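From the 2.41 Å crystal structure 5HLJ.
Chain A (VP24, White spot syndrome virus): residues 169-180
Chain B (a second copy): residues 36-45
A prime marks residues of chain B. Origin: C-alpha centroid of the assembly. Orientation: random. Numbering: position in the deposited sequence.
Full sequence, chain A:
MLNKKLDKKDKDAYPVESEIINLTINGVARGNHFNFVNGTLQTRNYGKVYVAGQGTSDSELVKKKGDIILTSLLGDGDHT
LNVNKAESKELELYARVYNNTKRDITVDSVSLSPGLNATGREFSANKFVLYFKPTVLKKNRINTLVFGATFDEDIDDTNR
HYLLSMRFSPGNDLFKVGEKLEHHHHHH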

# COMPACT_ATOMS: atom_id res chain seq x y z
N SER A 169 13.08 1.76 4.43
CA SER A 169 14.11 1.46 3.45
C SER A 169 15.41 2.20 3.77
O SER A 169 15.39 3.22 4.46
CB SER A 169 13.61 1.78 2.03
OG SER A 169 13.26 3.14 1.90
N PRO A 170 16.55 1.68 3.30
CA PRO A 170 17.83 2.30 3.63
C PRO A 170 18.05 3.63 2.93
O PRO A 170 17.61 3.79 1.79
CB PRO A 170 18.86 1.27 3.15
CG PRO A 170 18.09 0.02 2.89
CD PRO A 170 16.73 0.45 2.50
N GLY A 171 18.73 4.56 3.58
CA GLY A 171 19.21 5.74 2.89
C GLY A 171 18.29 6.92 3.08
O GLY A 171 17.34 6.88 3.88
N ASN A 172 18.56 7.99 2.34
CA ASN A 172 17.91 9.26 2.57
C ASN A 172 17.56 9.99 1.27
O ASN A 172 17.14 11.15 1.30
CB ASN A 172 18.81 10.14 3.45
CG ASN A 172 20.21 10.27 2.88
OD1 ASN A 172 20.39 10.55 1.70
ND2 ASN A 172 21.22 10.05 3.72
N ASP A 173 17.72 9.31 0.14
CA ASP A 173 17.45 9.92 -1.17
C ASP A 173 15.96 10.21 -1.37
O ASP A 173 15.11 9.34 -1.17
CB ASP A 173 17.94 9.01 -2.31
CG ASP A 173 19.45 9.05 -2.47
OD1 ASP A 173 20.03 10.16 -2.52
OD2 ASP A 173 20.06 7.96 -2.56
N LEU A 174 15.67 11.44 -1.76
CA LEU A 174 14.30 11.89 -2.01
C LEU A 174 14.23 12.65 -3.33
O LEU A 174 15.25 13.13 -3.85
CB LEU A 174 13.80 12.77 -0.87
CG LEU A 174 13.67 12.17 0.53
CD1 LEU A 174 13.37 13.28 1.52
CD2 LEU A 174 12.58 11.11 0.57
N PHE A 175 13.02 12.75 -3.86
CA PHE A 175 12.79 13.49 -5.09
C PHE A 175 13.32 14.92 -5.01
O PHE A 175 13.00 15.66 -4.08
CB PHE A 175 11.30 13.50 -5.42
CG PHE A 175 10.98 14.13 -6.74
CD1 PHE A 175 11.42 13.56 -7.93
CD2 PHE A 175 10.23 15.30 -6.80
CE1 PHE A 175 11.13 14.14 -9.16
CE2 PHE A 175 9.93 15.89 -8.02
CZ PHE A 175 10.38 15.30 -9.20
N LYS A 176 14.13 15.31 -5.99
CA LYS A 176 14.59 16.70 -6.06
C LYS A 176 13.88 17.46 -7.20
O LYS A 176 14.12 17.23 -8.39
CB LYS A 176 16.12 16.74 -6.22
CG LYS A 176 16.65 18.10 -6.68
CD LYS A 176 18.14 18.31 -6.40
CE LYS A 176 18.58 19.72 -6.83
NZ LYS A 176 18.62 20.67 -5.66
N VAL A 177 12.98 18.37 -6.81
CA VAL A 177 12.23 19.17 -7.77
C VAL A 177 13.12 19.99 -8.71
O VAL A 177 14.02 20.70 -8.26
CB VAL A 177 11.28 20.12 -7.04
CG1 VAL A 177 10.60 21.05 -8.02
CG2 VAL A 177 10.24 19.32 -6.28
N GLY A 178 12.86 19.90 -10.01
CA GLY A 178 13.61 20.65 -11.01
C GLY A 178 13.11 22.07 -11.23
O GLY A 178 12.32 22.60 -10.45
N GLU A 179 13.58 22.70 -12.31
CA GLU A 179 13.26 24.09 -12.60
C GLU A 179 11.90 24.25 -13.27
O GLU A 179 11.45 23.35 -13.99
CB GLU A 179 14.34 24.72 -13.47
CG GLU A 179 15.73 24.70 -12.84
CD GLU A 179 15.86 25.67 -11.67
OE1 GLU A 179 14.99 26.56 -11.53
OE2 GLU A 179 16.84 25.54 -10.90
N LYS A 180 11.26 25.39 -13.05
CA LYS A 180 9.92 25.68 -13.58
C LYS A 180 9.86 25.72 -15.12
O LYS A 180 10.88 25.91 -15.79
CB LYS A 180 9.39 27.00 -13.01
CG LYS A 180 9.00 26.95 -11.54
CD LYS A 180 9.90 27.82 -10.68
CE LYS A 180 9.40 27.90 -9.25
NZ LYS A 180 10.36 28.59 -8.34
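Chain B (36-45) FVNGTLQTRN

The apolar centre of this contact is the ring of Phe175, which loses more surface to the other chain than any other residue here. Its chi1 is t, and although its CA-to-CB bond points sideways, the ring reaches across to chain B. CE2 of Phe175 lies 4.2 Å from CG1 of Val37′, and CD1 of Phe175 lies 4.2 Å from CB of Leu41′, which meets the ring at its edge. Val177 adds a smaller apolar touch, its CG1 4.0 Å from CG1 of Val37′, while CD1 of Leu41′ packs on backbone, 3.5 Å from N of Phe175.

Between those two aliphatic residues the ring needs room, and Gly39′ supplies it. CZ of Phe175 comes to 3.5 Å from CA of Gly39′; a CB there would clash with that same CZ and with O of Lys176. The backbone angles of Gly39′, 155/-166, call for glycine on their own account, so the chain's shape and the packing state the same rule.

Around this centre chain B runs as a short strand, 39′ to 42′, antiparallel to chain A; the end-to-end directions of the touching parts are 148° apart. Lys176 and Thr40′ form the hydrogen-bonded pair: N of Lys176 donates to O of Thr40′ at 2.8 Å, and N of Thr40′ returns the bond to O of Lys176 at 3.1 Å. Their CB atoms lie on the same face of the sheet, but the long Lys176 side chain leads its end away. Val177 and Gly39′ follow as the non-hydrogen-bonded pair, with CA atoms 4.3 Å apart.

The ladder then continues beyond the strand. N of Gly178 donates to O of Asn38′ at 3.0 Å, and ND2 of Asn38′ donates to O of Glu179, also at 3.0 Å, so one asparagine engages chain A through both backbone and side chain. Gly178 leaves space for this: a CB on it would clash with ND2 of Asn38′.

Towards the other end, the direct pairing gives way to water. Water 1 donates to O of Leu174 at 2.8 Å and accepts from N of Gln42′ at 2.9 Å, bridging the backbones where they have separated. Beyond it CB of Asp173 rests 3.3 Å from O of Gln42′. At the far margin the Arg44′ guanidinium lays one face against Pro170, whose CD is 3.7 Å from NH1 of Arg44′, while O of Pro170 lies 3.4 Å from CD of Arg44′.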

# COMPACT_ATOMS: atom_id res chain seq x y z
N PHE B 36 2.91 15.14 -13.71
CA PHE B 36 4.12 15.07 -12.89
C PHE B 36 4.66 16.45 -12.54
O PHE B 36 4.44 17.41 -13.28
CB PHE B 36 5.23 14.30 -13.60
CG PHE B 36 4.99 12.81 -13.68
CD1 PHE B 36 4.80 12.06 -12.52
CD2 PHE B 36 5.01 12.16 -14.91
CE1 PHE B 36 4.59 10.68 -12.59
CE2 PHE B 36 4.80 10.79 -15.00
CZ PHE B 36 4.60 10.05 -13.82
N VAL B 37 5.35 16.55 -11.41
CA VAL B 37 6.27 17.65 -11.16
C VAL B 37 7.63 17.19 -11.68
O VAL B 37 8.09 16.10 -11.35
CB VAL B 37 6.36 18.02 -9.67
CG1 VAL B 37 7.51 18.99 -9.42
CG2 VAL B 37 5.03 18.58 -9.18
N ASN B 38 8.27 17.99 -12.52
CA ASN B 38 9.54 17.56 -13.11
C ASN B 38 10.65 17.62 -12.07
O ASN B 38 10.56 18.37 -11.10
CB ASN B 38 9.90 18.41 -14.33
CG ASN B 38 10.03 19.88 -14.00
OD1 ASN B 38 9.03 20.56 -13.76
ND2 ASN B 38 11.27 20.37 -13.98
N GLY B 39 11.69 16.81 -12.27
CA GLY B 39 12.76 16.71 -11.30
C GLY B 39 13.44 15.36 -11.46
O GLY B 39 13.22 14.67 -12.45
N THR B 40 14.25 14.99 -10.47
CA THR B 40 15.04 13.77 -10.53
C THR B 40 15.02 13.05 -9.20
O THR B 40 14.72 13.64 -8.15
CB THR B 40 16.52 14.04 -10.93
OG1 THR B 40 17.09 14.99 -10.03
CG2 THR B 40 16.62 14.60 -12.35
N LEU B 41 15.35 11.77 -9.24
CA LEU B 41 15.38 10.96 -8.03
C LEU B 41 16.45 9.91 -8.18
O LEU B 41 16.44 9.13 -9.13
CB LEU B 41 14.01 10.30 -7.77
CG LEU B 41 13.92 9.20 -6.68
CD1 LEU B 41 14.17 9.74 -5.27
CD2 LEU B 41 12.57 8.52 -6.73
N GLN B 42 17.41 9.91 -7.26
CA GLN B 42 18.43 8.88 -7.22
C GLN B 42 17.91 7.66 -6.47
O GLN B 42 17.55 7.74 -5.30
CB GLN B 42 19.70 9.42 -6.56
CG GLN B 42 20.85 8.44 -6.63
CD GLN B 42 21.25 8.14 -8.05
OE1 GLN B 42 21.44 9.06 -8.86
NE2 GLN B 42 21.35 6.85 -8.38
N THR B 43 17.82 6.52 -7.15
CA THR B 43 17.36 5.30 -6.49
C THR B 43 18.57 4.45 -6.14
O THR B 43 19.67 4.70 -6.63
CB THR B 43 16.39 4.50 -7.38
OG1 THR B 43 17.12 3.84 -8.43
CG2 THR B 43 15.32 5.43 -7.97
N ARG B 44 18.37 3.43 -5.30
CA ARG B 44 19.47 2.54 -4.97
C ARG B 44 19.60 1.41 -5.99
O ARG B 44 20.69 0.95 -6.25
CB ARG B 44 19.32 1.95 -3.56
CG ARG B 44 18.61 2.84 -2.54
CD ARG B 44 18.66 2.25 -1.10
NE ARG B 44 18.76 0.79 -1.08
CZ ARG B 44 17.73 -0.06 -1.11
NH1 ARG B 44 16.47 0.40 -1.18
NH2 ARG B 44 17.95 -1.38 -1.08
N ASN B 45 18.49 0.96 -6.57
CA ASN B 45 18.54 -0.22 -7.43
C ASN B 45 18.17 0.05 -8.89
O ASN B 45 18.35 -0.83 -9.73
CB ASN B 45 17.62 -1.31 -6.88
CG ASN B 45 17.97 -1.71 -5.45
OD1 ASN B 45 17.13 -1.66 -4.55
ND2 ASN B 45 19.21 -2.12 -5.24
O HOH W 1 17.29 12.23 -5.49
O HOH W 2 16.46 17.36 -10.04